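Local coordinates for putative 4-amino-4-deoxychorismate lyase (Thermus thermophilus, PDB 2ZGI), which binds pyridoxal 5'-phosphate and is probably a lyase, perhaps acting on 4-amino-4-deoxychorismate, at residues D[67-72]-D[92-97]; D[76-81]-D[241-246]; D[38-43]-D[185-190]; D[165-168]-D[173-176]. All blocks are in the same frame, centred on the assembly; numbering follows the deposited sequence.

Contact 1. Residues D[67-72]-D[92-97]; sequences EALLRA and SEARPY
Leu69 carries nearly all of this contact, reaching from helix 59-72 onto Ser92, Glu93 and Ala94. Leu69 CB lies 3.9 Å from Ala94 CB, an apolar contact in which the two side chains meet near their roots. CG is placed beside the backbone N of Leu69 (chi1 -62°), and the two methyl groups then spread over the strand backbone. Leu69 CD1 is 3.6 Å from Glu93 N, with Glu93 C almost as near. Leu69 CD1 also lies 3.9 Å from Ser92 CB. Leu69 CD2 takes the neighbouring ground, 3.9 Å from Ser92 O and 4.0 Å from Glu93 CA. The branch is therefore laid along one peptide unit of the strand and its flanks, in van der Waals contact with the backbone. The polar end of Ser92 looks elsewhere, since its OG is hydrogen-bonded to Asp65 OD2. Helix 67-72 and strand 92-96 run nearly parallel, 19° apart, with axes 8.3 Å from each other. Ser92 and Glu93 also pair with an antiparallel strand of the second subunit, so the sheet runs on across the interface, and Met1 of that subunit packs on Leu69. The helix thus lies on a sheet, with strand 78-86 beside strand 89-96.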
loop_
_atom_site.group_PDB
_atom_site.type_symbol
_atom_site.label_atom_id
_atom_site.label_comp_id
_atom_site.label_asym_id
_atom_site.label_seq_id
_atom_site.Cartn_x
_atom_site.Cartn_y
_atom_site.Cartn_z
ATOM N N GLU D 67 -1.327 -46.252 4.302
ATOM C CA GLU D 67 -1.929 -47.604 4.239
ATOM C C GLU D 67 -3.141 -47.722 5.156
ATOM O O GLU D 67 -4.199 -48.214 4.742
ATOM C CB GLU D 67 -0.936 -48.701 4.650
ATOM C CG GLU D 67 0.495 -48.553 4.125
ATOM C CD GLU D 67 1.403 -49.684 4.595
ATOM O OE1 GLU D 67 0.847 -50.772 4.930
ATOM O OE2 GLU D 67 2.658 -49.476 4.631
ATOM N N ALA D 68 -2.977 -47.267 6.397
ATOM C CA ALA D 68 -4.051 -47.277 7.387
ATOM C C ALA D 68 -5.259 -46.469 6.922
ATOM O O ALA D 68 -6.409 -46.923 7.057
ATOM C CB ALA D 68 -3.553 -46.758 8.737
ATOM N N LEU D 69 -5.002 -45.284 6.371
ATOM C CA LEU D 69 -6.095 -44.417 5.930
ATOM C C LEU D 69 -6.878 -45.070 4.799
ATOM O O LEU D 69 -8.117 -45.079 4.807
ATOM C CB LEU D 69 -5.578 -43.030 5.518
ATOM C CG LEU D 69 -4.883 -42.165 6.574
ATOM C CD1 LEU D 69 -4.313 -40.904 5.957
ATOM C CD2 LEU D 69 -5.833 -41.817 7.754
ATOM N N LEU D 70 -6.151 -45.589 3.821
ATOM C CA LEU D 70 -6.733 -46.269 2.661
ATOM C C LEU D 70 -7.525 -47.530 3.047
ATOM O O LEU D 70 -8.556 -47.853 2.431
ATOM C CB LEU D 70 -5.628 -46.627 1.670
ATOM C CG LEU D 70 -5.327 -45.712 0.469
ATOM C CD1 LEU D 70 -5.883 -44.319 0.559
ATOM C CD2 LEU D 70 -3.853 -45.676 0.130
ATOM N N ARG D 71 -7.032 -48.232 4.057
ATOM C CA ARG D 71 -7.739 -49.386 4.608
ATOM C C ARG D 71 -9.050 -49.014 5.270
ATOM O O ARG D 71 -9.998 -49.793 5.225
ATOM C CB ARG D 71 -6.831 -50.171 5.549
ATOM C CG ARG D 71 -5.913 -51.071 4.739
ATOM C CD ARG D 71 -4.663 -51.474 5.458
ATOM N NE ARG D 71 -3.877 -52.390 4.621
ATOM C CZ ARG D 71 -3.061 -53.326 5.095
ATOM N NH1 ARG D 71 -2.928 -53.485 6.409
ATOM N NH2 ARG D 71 -2.386 -54.109 4.257
ATOM N N ALA D 72 -9.115 -47.810 5.832
ATOM C CA ALA D 72 -10.313 -47.332 6.504
ATOM C C ALA D 72 -11.431 -46.951 5.531
ATOM O O ALA D 72 -12.592 -46.847 5.940
ATOM C CB ALA D 72 -9.981 -46.162 7.404
ATOM N N SER D 92 -1.903 -37.190 9.643
ATOM C CA SER D 92 -2.339 -37.783 8.388
ATOM C C SER D 92 -3.810 -38.098 8.540
ATOM O O SER D 92 -4.243 -38.691 9.556
ATOM C CB SER D 92 -1.533 -39.053 8.059
ATOM O OG SER D 92 -0.138 -38.757 8.039
ATOM N N GLU D 93 -4.595 -37.654 7.564
ATOM C CA GLU D 93 -6.047 -37.833 7.628
ATOM C C GLU D 93 -6.679 -38.030 6.264
ATOM O O GLU D 93 -6.110 -37.628 5.240
ATOM C CB GLU D 93 -6.684 -36.631 8.310
ATOM C CG GLU D 93 -6.193 -35.319 7.780
ATOM C CD GLU D 93 -6.646 -34.185 8.652
ATOM O OE1 GLU D 93 -5.758 -33.589 9.319
ATOM O OE2 GLU D 93 -7.887 -33.941 8.691
ATOM N N ALA D 94 -7.858 -38.652 6.263
ATOM C CA ALA D 94 -8.565 -38.975 5.043
ATOM C C ALA D 94 -10.030 -38.861 5.291
ATOM O O ALA D 94 -10.541 -39.237 6.357
ATOM C CB ALA D 94 -8.231 -40.393 4.573
ATOM N N ARG D 95 -10.721 -38.341 4.294
ATOM C CA ARG D 95 -12.153 -38.271 4.370
ATOM C C ARG D 95 -12.701 -38.426 2.951
ATOM O O ARG D 95 -11.994 -38.138 1.966
ATOM C CB ARG D 95 -12.600 -36.947 5.007
ATOM C CG ARG D 95 -12.514 -35.762 4.077
ATOM C CD ARG D 95 -12.503 -34.485 4.834
ATOM N NE ARG D 95 -12.535 -33.345 3.931
ATOM C CZ ARG D 95 -12.138 -32.125 4.270
ATOM N NH1 ARG D 95 -11.649 -31.899 5.488
ATOM N NH2 ARG D 95 -12.204 -31.141 3.382
ATOM N N PRO D 96 -13.971 -38.855 2.856
ATOM C CA PRO D 96 -14.647 -38.989 1.570
ATOM C C PRO D 96 -14.561 -37.673 0.798
ATOM O O PRO D 96 -14.703 -36.598 1.394
ATOM C CB PRO D 96 -16.103 -39.218 1.981
ATOM C CG PRO D 96 -16.244 -38.456 3.308
ATOM C CD PRO D 96 -14.938 -38.883 3.981
ATOM N N TYR D 97 -14.307 -37.766 -0.506
ATOM C CA TYR D 97 -14.253 -36.597 -1.384
ATOM C C TYR D 97 -15.590 -36.481 -2.094
ATOM O O TYR D 97 -16.160 -37.490 -2.522
ATOM C CB TYR D 97 -13.100 -36.773 -2.399
ATOM C CG TYR D 97 -13.001 -35.707 -3.493
ATOM C CD1 TYR D 97 -12.188 -34.595 -3.336
ATOM C CD2 TYR D 97 -13.706 -35.840 -4.693
ATOM C CE1 TYR D 97 -12.089 -33.616 -4.335
ATOM C CE2 TYR D 97 -13.619 -34.875 -5.696
ATOM C CZ TYR D 97 -12.801 -33.778 -5.518
ATOM O OH TYR D 97 -12.721 -32.828 -6.516
#

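Contact 2. Residues D[76-81]-D[241-246]; sequences APCLRL and PACYTE
Cys78 SG is held by a covalent bond and approached by a carbonyl oxygen: it is joined to Cys243 SG at 2.0 Å in a disulfide, and Ala242 O comes close to it. The C-S-S-C torsion is -95°, close to the relaxed value near a right angle and of left-handed sense. Each sulfur sits beside its own backbone N (chi1 -61° at Cys78 and -57° at Cys243). Cys78 CB and Cys243 CB are 3.8 Å apart. Across the two segments, Ala242 O is the other close neighbour of the bridge. Ala242 O lies 3.4 Å from Cys78 SG, a plain contact and not a hydrogen bond. Ala242 is the centre of an inverse gamma turn, in which Cys243 N gives a weak hydrogen bond to Pro241 O at 3.0 Å. That tight bend puts the carbonyl of Ala242 and the side chain of Cys243 at the same sulfur. The backbone N of Ala242 is hydrogen-bonded to Glu31 OE2, which gives the tail a second tie to the sheet. The cystine is buried, and Tyr97 packs on both of its cysteines. Cys78 opens strand 78-86, while Cys243 lies near the C-terminus, beyond helix 233-239. Ser218, which binds pyridoxal 5'-phosphate, has its side chain about 11 Å from that of Cys243. The arrangement is a long-range disulfide that ties a C-terminal tail without regular structure to the start of a sheet strand.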
loop_
_atom_site.group_PDB
_atom_site.type_symbol
_atom_site.label_atom_id
_atom_site.label_comp_id
_atom_site.label_asym_id
_atom_site.label_seq_id
_atom_site.Cartn_x
_atom_site.Cartn_y
_atom_site.Cartn_z
ATOM N N ALA D 76 -14.687 -46.111 -0.810
ATOM C CA ALA D 76 -14.812 -44.713 -1.231
ATOM C C ALA D 76 -14.298 -44.505 -2.669
ATOM O O ALA D 76 -13.153 -44.884 -2.980
ATOM C CB ALA D 76 -14.065 -43.812 -0.252
ATOM N N PRO D 77 -15.153 -43.948 -3.551
ATOM C CA PRO D 77 -14.752 -43.659 -4.933
ATOM C C PRO D 77 -13.550 -42.724 -4.974
ATOM O O PRO D 77 -12.607 -42.954 -5.730
ATOM C CB PRO D 77 -15.982 -42.973 -5.548
ATOM C CG PRO D 77 -17.095 -43.134 -4.582
ATOM C CD PRO D 77 -16.594 -43.725 -3.309
ATOM N N CYS D 78 -13.584 -41.681 -4.150
ATOM C CA CYS D 78 -12.448 -40.791 -3.995
ATOM C C CYS D 78 -12.328 -40.333 -2.561
ATOM O O CYS D 78 -13.298 -40.400 -1.799
ATOM C CB CYS D 78 -12.607 -39.572 -4.898
ATOM S SG CYS D 78 -12.688 -39.984 -6.652
ATOM N N LEU D 79 -11.126 -39.880 -2.215
ATOM C CA LEU D 79 -10.771 -39.440 -0.879
ATOM C C LEU D 79 -10.040 -38.125 -0.994
ATOM O O LEU D 79 -9.370 -37.873 -1.991
ATOM C CB LEU D 79 -9.837 -40.459 -0.217
ATOM C CG LEU D 79 -10.480 -41.796 0.132
ATOM C CD1 LEU D 79 -9.407 -42.797 0.550
ATOM C CD2 LEU D 79 -11.483 -41.607 1.263
ATOM N N ARG D 80 -10.197 -37.286 0.020
ATOM C CA ARG D 80 -9.332 -36.135 0.222
ATOM C C ARG D 80 -8.413 -36.470 1.384
ATOM O O ARG D 80 -8.866 -36.867 2.478
ATOM C CB ARG D 80 -10.149 -34.876 0.527
ATOM C CG ARG D 80 -9.315 -33.583 0.550
ATOM C CD ARG D 80 -9.928 -32.612 1.563
ATOM N NE ARG D 80 -9.138 -31.414 1.833
ATOM C CZ ARG D 80 -8.496 -31.170 2.981
ATOM N NH1 ARG D 80 -8.513 -32.057 3.973
ATOM N NH2 ARG D 80 -7.816 -30.036 3.137
ATOM N N LEU D 81 -7.117 -36.311 1.153
ATOM C CA LEU D 81 -6.134 -36.645 2.150
ATOM C C LEU D 81 -5.413 -35.395 2.541
ATOM O O LEU D 81 -5.265 -34.466 1.742
ATOM C CB LEU D 81 -5.103 -37.648 1.571
ATOM C CG LEU D 81 -5.623 -38.910 0.887
ATOM C CD1 LEU D 81 -4.501 -39.611 0.090
ATOM C CD2 LEU D 81 -6.109 -39.822 1.986
ATOM N N PRO D 241 -11.734 -34.490 -11.883
ATOM C CA PRO D 241 -11.695 -35.541 -10.862
ATOM C C PRO D 241 -12.553 -36.733 -11.274
ATOM O O PRO D 241 -13.702 -36.550 -11.702
ATOM C CB PRO D 241 -12.297 -34.845 -9.637
ATOM C CG PRO D 241 -11.938 -33.422 -9.829
ATOM C CD PRO D 241 -12.129 -33.195 -11.304
ATOM N N ALA D 242 -11.999 -37.934 -11.155
ATOM C CA ALA D 242 -12.736 -39.149 -11.496
ATOM C C ALA D 242 -13.644 -39.630 -10.352
ATOM O O ALA D 242 -13.516 -40.754 -9.869
ATOM C CB ALA D 242 -11.757 -40.253 -11.933
ATOM N N CYS D 243 -14.585 -38.786 -9.932
ATOM C CA CYS D 243 -15.260 -38.980 -8.648
ATOM C C CYS D 243 -16.793 -38.896 -8.655
ATOM O O CYS D 243 -17.394 -38.729 -7.601
ATOM C CB CYS D 243 -14.687 -37.980 -7.632
ATOM S SG CYS D 243 -12.900 -38.136 -7.456
ATOM N N TYR D 244 -17.424 -38.994 -9.820
ATOM C CA TYR D 244 -18.904 -38.996 -9.905
ATOM C C TYR D 244 -19.500 -40.402 -9.706
ATOM O O TYR D 244 -18.844 -41.392 -10.020
ATOM C CB TYR D 244 -19.362 -38.372 -11.236
ATOM C CG TYR D 244 -18.915 -36.920 -11.363
ATOM C CD1 TYR D 244 -19.634 -35.885 -10.736
ATOM C CD2 TYR D 244 -17.768 -36.584 -12.078
ATOM C CE1 TYR D 244 -19.231 -34.554 -10.834
ATOM C CE2 TYR D 244 -17.347 -35.256 -12.180
ATOM C CZ TYR D 244 -18.092 -34.245 -11.557
ATOM O OH TYR D 244 -17.665 -32.935 -11.651
ATOM N N THR D 245 -20.733 -40.495 -9.190
ATOM C CA THR D 245 -21.313 -41.816 -8.834
ATOM C C THR D 245 -21.284 -42.822 -9.991
ATOM O O THR D 245 -21.841 -42.555 -11.071
ATOM C CB THR D 245 -22.730 -41.724 -8.239
ATOM O OG1 THR D 245 -23.517 -40.818 -9.020
ATOM C CG2 THR D 245 -22.667 -41.237 -6.792
ATOM N N GLU D 246 -20.650 -43.972 -9.721
ATOM C CA GLU D 246 -20.187 -44.962 -10.731
ATOM C C GLU D 246 -20.972 -45.049 -12.055
ATOM O O GLU D 246 -21.792 -45.950 -12.268
ATOM C CB GLU D 246 -20.013 -46.364 -10.089
#

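Contact 3. Residues D[38-43]-D[185-190]; sequences LEEHLA and REKVAE
Glu40 and Lys187 have the closest CA atoms of segments 38-43 and 185-190, with Glu40 CA 10.2 Å from Lys187 CA, so only long side chains can span the distance between the two helices. The two do so from either side. Glu40 bends at its second torsion (chi2 91°), which turns the carboxylate toward the other helix. Lys187 also bends early, at chi2 -45°, and then runs extended to its ammonium group. The two side chains meet at a slant, and the ends make a salt bridge that includes a hydrogen bond from Lys187 NZ to Glu40 OE2. The modelled length of 2.4 Å between Lys187 NZ and Glu40 OE2 is too short to trust, so the bridge is sound as a pairing but its exact distance is doubtful. The other oxygen stands back, with Glu40 OE1 4.0 Å from Lys187 NZ. Behind the charged ends, the aliphatic Glu40 CG lies 4.0 Å from Lys187 CE. The lysine has a second partner, a cation-pi contact with Trp37, and Phe239 packs on its side chain. Without the carboxylate, as with an alanine here, Lys187 NZ is likely to lose its charged mate and swing more freely, with Trp37 as a remaining partner. Ile183 and Thr184, which bind pyridoxal 5'-phosphate, begin the helix of Lys187, whose side chain lies about 8 Å from the cofactor. Both Glu40 and Lys187 are partly exposed, so water is likely to weaken the attraction. The two helix segments are linked by charge, with little packing between the segments themselves.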
loop_
_atom_site.group_PDB
_atom_site.type_symbol
_atom_site.label_atom_id
_atom_site.label_comp_id
_atom_site.label_asym_id
_atom_site.label_seq_id
_atom_site.Cartn_x
_atom_site.Cartn_y
_atom_site.Cartn_z
ATOM N N LEU D 38 1.496 -38.672 -5.499
ATOM C CA LEU D 38 1.997 -38.887 -4.135
ATOM C C LEU D 38 3.467 -38.498 -3.991
ATOM O O LEU D 38 3.858 -37.863 -3.010
ATOM C CB LEU D 38 1.761 -40.351 -3.691
ATOM C CG LEU D 38 2.307 -40.738 -2.303
ATOM C CD1 LEU D 38 1.625 -39.902 -1.207
ATOM C CD2 LEU D 38 2.140 -42.255 -2.006
ATOM N N GLU D 39 4.280 -38.886 -4.978
ATOM C CA GLU D 39 5.691 -38.512 -5.006
ATOM C C GLU D 39 5.890 -36.999 -4.934
ATOM O O GLU D 39 6.686 -36.517 -4.153
ATOM C CB GLU D 39 6.358 -39.034 -6.273
ATOM C CG GLU D 39 7.872 -38.902 -6.230
ATOM C CD GLU D 39 8.586 -39.804 -7.228
ATOM O OE1 GLU D 39 8.111 -39.935 -8.385
ATOM O OE2 GLU D 39 9.638 -40.376 -6.848
ATOM N N GLU D 40 5.166 -36.264 -5.762
ATOM C CA GLU D 40 5.282 -34.798 -5.794
ATOM C C GLU D 40 4.843 -34.154 -4.480
ATOM O O GLU D 40 5.479 -33.203 -4.015
ATOM C CB GLU D 40 4.467 -34.233 -6.961
ATOM C CG GLU D 40 5.104 -34.497 -8.353
ATOM C CD GLU D 40 4.621 -35.800 -9.007
ATOM O OE1 GLU D 40 3.935 -36.622 -8.352
ATOM O OE2 GLU D 40 4.954 -36.005 -10.198
ATOM N N HIS D 41 3.782 -34.696 -3.857
ATOM C CA HIS D 41 3.274 -34.128 -2.592
ATOM C C HIS D 41 4.271 -34.374 -1.473
ATOM O O HIS D 41 4.540 -33.492 -0.640
ATOM C CB HIS D 41 1.910 -34.734 -2.232
ATOM C CG HIS D 41 0.782 -34.153 -3.019
ATOM N ND1 HIS D 41 0.163 -32.976 -2.663
ATOM C CD2 HIS D 41 0.163 -34.581 -4.141
ATOM C CE1 HIS D 41 -0.794 -32.705 -3.530
ATOM N NE2 HIS D 41 -0.809 -33.659 -4.445
ATOM N N LEU D 42 4.858 -35.569 -1.440
ATOM C CA LEU D 42 5.824 -35.841 -0.360
ATOM C C LEU D 42 7.132 -35.066 -0.541
ATOM O O LEU D 42 7.730 -34.618 0.424
ATOM C CB LEU D 42 6.065 -37.344 -0.177
ATOM C CG LEU D 42 4.806 -38.133 0.223
ATOM C CD1 LEU D 42 5.096 -39.655 0.369
ATOM C CD2 LEU D 42 4.165 -37.574 1.503
ATOM N N ALA D 43 7.558 -34.913 -1.792
ATOM C CA ALA D 43 8.712 -34.077 -2.144
ATOM C C ALA D 43 8.471 -32.623 -1.721
ATOM O O ALA D 43 9.297 -32.025 -1.039
ATOM C CB ALA D 43 8.961 -34.148 -3.631
ATOM N N ARG D 185 -0.887 -27.181 -11.053
ATOM C CA ARG D 185 -0.508 -26.230 -12.095
ATOM C C ARG D 185 0.654 -26.746 -12.964
ATOM O O ARG D 185 0.578 -26.750 -14.205
ATOM C CB ARG D 185 -0.141 -24.888 -11.478
ATOM C CG ARG D 185 0.032 -23.832 -12.541
ATOM C CD ARG D 185 -0.248 -22.443 -12.009
ATOM N NE ARG D 185 0.650 -22.076 -10.916
ATOM C CZ ARG D 185 0.642 -20.884 -10.343
ATOM N NH1 ARG D 185 -0.208 -19.946 -10.776
ATOM N NH2 ARG D 185 1.498 -20.623 -9.353
ATOM N N GLU D 186 1.711 -27.200 -12.304
ATOM C CA GLU D 186 2.849 -27.811 -13.009
ATOM C C GLU D 186 2.449 -28.989 -13.911
ATOM O O GLU D 186 2.945 -29.134 -15.026
ATOM C CB GLU D 186 3.940 -28.189 -12.010
ATOM C CG GLU D 186 4.575 -26.954 -11.336
ATOM C CD GLU D 186 5.188 -25.973 -12.336
ATOM O OE1 GLU D 186 5.751 -26.416 -13.385
ATOM O OE2 GLU D 186 5.089 -24.752 -12.073
ATOM N N LYS D 187 1.536 -29.816 -13.427
ATOM C CA LYS D 187 1.007 -30.907 -14.218
ATOM C C LYS D 187 0.205 -30.359 -15.392
ATOM O O LYS D 187 0.321 -30.872 -16.501
ATOM C CB LYS D 187 0.143 -31.850 -13.367
ATOM C CG LYS D 187 0.864 -32.517 -12.185
ATOM C CD LYS D 187 2.242 -33.068 -12.532
ATOM C CE LYS D 187 2.678 -34.073 -11.475
ATOM N NZ LYS D 187 3.598 -35.085 -12.001
ATOM N N VAL D 188 -0.593 -29.319 -15.154
ATOM C CA VAL D 188 -1.380 -28.726 -16.236
ATOM C C VAL D 188 -0.451 -28.150 -17.324
ATOM O O VAL D 188 -0.676 -28.378 -18.521
ATOM C CB VAL D 188 -2.427 -27.708 -15.744
ATOM C CG1 VAL D 188 -3.037 -26.964 -16.918
ATOM C CG2 VAL D 188 -3.543 -28.417 -14.959
ATOM N N ALA D 189 0.594 -27.447 -16.895
ATOM C CA ALA D 189 1.623 -26.922 -17.788
ATOM C C ALA D 189 2.195 -28.044 -18.667
ATOM O O ALA D 189 2.186 -27.953 -19.911
ATOM C CB ALA D 189 2.727 -26.264 -16.968
ATOM N N GLU D 190 2.641 -29.105 -18.001
ATOM C CA GLU D 190 3.209 -30.292 -18.640
ATOM C C GLU D 190 2.299 -30.843 -19.744
ATOM O O GLU D 190 2.736 -31.029 -20.874
ATOM C CB GLU D 190 3.487 -31.357 -17.585
ATOM C CG GLU D 190 4.515 -32.383 -17.998
ATOM C CD GLU D 190 4.409 -33.684 -17.223
ATOM O OE1 GLU D 190 3.390 -33.906 -16.522
ATOM O OE2 GLU D 190 5.347 -34.505 -17.344
#

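Contact 4. Residues D[165-168]-D[173-176]; sequences PLLF and LYLL
Leu166 and its partners Leu173 and Leu175 form the tight side of this hairpin, and Tyr174 lies on the looser one. On the tight face Leu166 CD2 does most of the touching. Leu166 CD2 is 3.6 Å from Leu173 CD1, equally close to Leu173 CD2, and again 3.6 Å from Leu175 CD2. Leu166 and Leu175 lie side by side and point the same way, whereas Leu173 slants across Leu166. Leu173 gets there because its CG is anti to the backbone N (chi1 -177°), which swings both methyls toward Leu166. Shortening Leu173 to an alanine is likely to open a gap beside Leu166 CD2 and leave that methyl freer to turn. Phe168 shares this face, and helix 183-194 packs on its leucines, with Ala192 on Leu173 and Arg185 on Leu166 and Leu175. The other face, with buried Leu167 and partly exposed Tyr174, packs less closely. Leu167 CB and Tyr174 CB are 4.2 Å apart, and Leu176 CD1 is 4.1 Å from Leu167 CB. The Tyr174 ring turns its edge to the backbone, with Tyr174 CD2 3.4 Å from Leu167 O. Phe204 meets the Tyr174 ring. Between the faces, Leu167 and Tyr174 form an antiparallel hydrogen-bonded pair. Leu167 N bonds to Tyr174 O at 3.0 Å, and Tyr174 N to Leu167 O at 2.7 Å. The backbone bonds thus fix the register, and the rest of the contact is largely apolar packing.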
loop_
_atom_site.group_PDB
_atom_site.type_symbol
_atom_site.label_atom_id
_atom_site.label_comp_id
_atom_site.label_asym_id
_atom_site.label_seq_id
_atom_site.Cartn_x
_atom_site.Cartn_y
_atom_site.Cartn_z
ATOM N N PRO D 165 -3.899 -19.796 -9.975
ATOM C CA PRO D 165 -4.516 -19.239 -11.174
ATOM C C PRO D 165 -3.622 -19.330 -12.429
ATOM O O PRO D 165 -2.386 -19.197 -12.345
ATOM C CB PRO D 165 -4.819 -17.792 -10.772
ATOM C CG PRO D 165 -3.828 -17.485 -9.734
ATOM C CD PRO D 165 -3.518 -18.755 -9.003
ATOM N N LEU D 166 -4.262 -19.594 -13.564
ATOM C CA LEU D 166 -3.589 -19.625 -14.865
ATOM C C LEU D 166 -4.333 -18.719 -15.832
ATOM O O LEU D 166 -5.546 -18.546 -15.721
ATOM C CB LEU D 166 -3.595 -21.038 -15.457
ATOM C CG LEU D 166 -2.827 -22.191 -14.801
ATOM C CD1 LEU D 166 -3.661 -22.913 -13.753
ATOM C CD2 LEU D 166 -2.485 -23.180 -15.886
ATOM N N LEU D 167 -3.601 -18.176 -16.803
ATOM C CA LEU D 167 -4.186 -17.325 -17.832
ATOM C C LEU D 167 -3.925 -17.915 -19.218
ATOM O O LEU D 167 -2.796 -18.289 -19.530
ATOM C CB LEU D 167 -3.581 -15.925 -17.741
ATOM C CG LEU D 167 -4.090 -14.856 -18.715
ATOM C CD1 LEU D 167 -5.530 -14.494 -18.424
ATOM C CD2 LEU D 167 -3.194 -13.630 -18.620
ATOM N N PHE D 168 -4.966 -17.998 -20.043
ATOM C CA PHE D 168 -4.809 -18.480 -21.408
ATOM C C PHE D 168 -5.262 -17.433 -22.407
ATOM O O PHE D 168 -6.408 -16.983 -22.377
ATOM C CB PHE D 168 -5.575 -19.785 -21.649
ATOM C CG PHE D 168 -5.382 -20.351 -23.036
ATOM C CD1 PHE D 168 -4.237 -21.064 -23.352
ATOM C CD2 PHE D 168 -6.334 -20.141 -24.029
ATOM C CE1 PHE D 168 -4.047 -21.579 -24.642
ATOM C CE2 PHE D 168 -6.156 -20.650 -25.309
ATOM C CZ PHE D 168 -5.007 -21.378 -25.612
ATOM N N LEU D 173 -0.344 -20.505 -22.495
ATOM C CA LEU D 173 -0.796 -20.634 -21.114
ATOM C C LEU D 173 0.249 -20.016 -20.203
ATOM O O LEU D 173 1.413 -20.428 -20.199
ATOM C CB LEU D 173 -0.997 -22.111 -20.763
ATOM C CG LEU D 173 -1.541 -22.495 -19.384
ATOM C CD1 LEU D 173 -3.042 -22.283 -19.281
ATOM C CD2 LEU D 173 -1.173 -23.944 -19.107
ATOM N N TYR D 174 -0.172 -19.022 -19.432
ATOM C CA TYR D 174 0.678 -18.361 -18.455
ATOM C C TYR D 174 0.419 -18.865 -17.045
ATOM O O TYR D 174 -0.733 -18.960 -16.611
ATOM C CB TYR D 174 0.440 -16.855 -18.483
ATOM C CG TYR D 174 0.664 -16.276 -19.856
ATOM C CD1 TYR D 174 1.945 -15.895 -20.271
ATOM C CD2 TYR D 174 -0.399 -16.138 -20.757
ATOM C CE1 TYR D 174 2.157 -15.356 -21.544
ATOM C CE2 TYR D 174 -0.197 -15.600 -22.036
ATOM C CZ TYR D 174 1.084 -15.218 -22.420
ATOM O OH TYR D 174 1.285 -14.690 -23.681
ATOM N N LEU D 175 1.494 -19.188 -16.342
ATOM C CA LEU D 175 1.405 -19.488 -14.917
ATOM C C LEU D 175 1.782 -18.238 -14.139
ATOM O O LEU D 175 2.860 -17.638 -14.345
ATOM C CB LEU D 175 2.303 -20.669 -14.527
ATOM C CG LEU D 175 2.368 -21.901 -15.449
ATOM C CD1 LEU D 175 3.006 -23.066 -14.687
ATOM C CD2 LEU D 175 1.008 -22.316 -16.046
ATOM N N LEU D 176 0.876 -17.820 -13.256
ATOM C CA LEU D 176 1.037 -16.551 -12.559
ATOM C C LEU D 176 2.016 -16.765 -11.415
ATOM O O LEU D 176 1.771 -17.623 -10.552
ATOM C CB LEU D 176 -0.315 -16.043 -12.026
ATOM C CG LEU D 176 -1.191 -15.174 -12.943
ATOM C CD1 LEU D 176 -1.457 -15.830 -14.284
ATOM C CD2 LEU D 176 -2.507 -14.862 -12.259
#

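How the contacts relate
Contacts 1 and 2 share the four-stranded antiparallel sheet. Their centres are about 12 Å apart, and strands 78-86 and 89-96 are neighbours in it. Contact 4 lies in the five-stranded mixed sheet, on the opposite side of the chain's centre from contact 1, about 33 Å from it centre to centre. Contact 3 bridges the two regions, joining helix 38-51 to helix 183-194, with about 16 Å between its centre and that of contact 4. Those two touch, as Arg185 NH1 probably hydrogen-bonds Pro165 O. Along the chain, contact 1 closes before contact 4 opens, and both fall between the segments of contact 3. Contacts 2 and 3 interleave. Early and late parts of the chain are thus joined twice, once by a disulfide and once by charge.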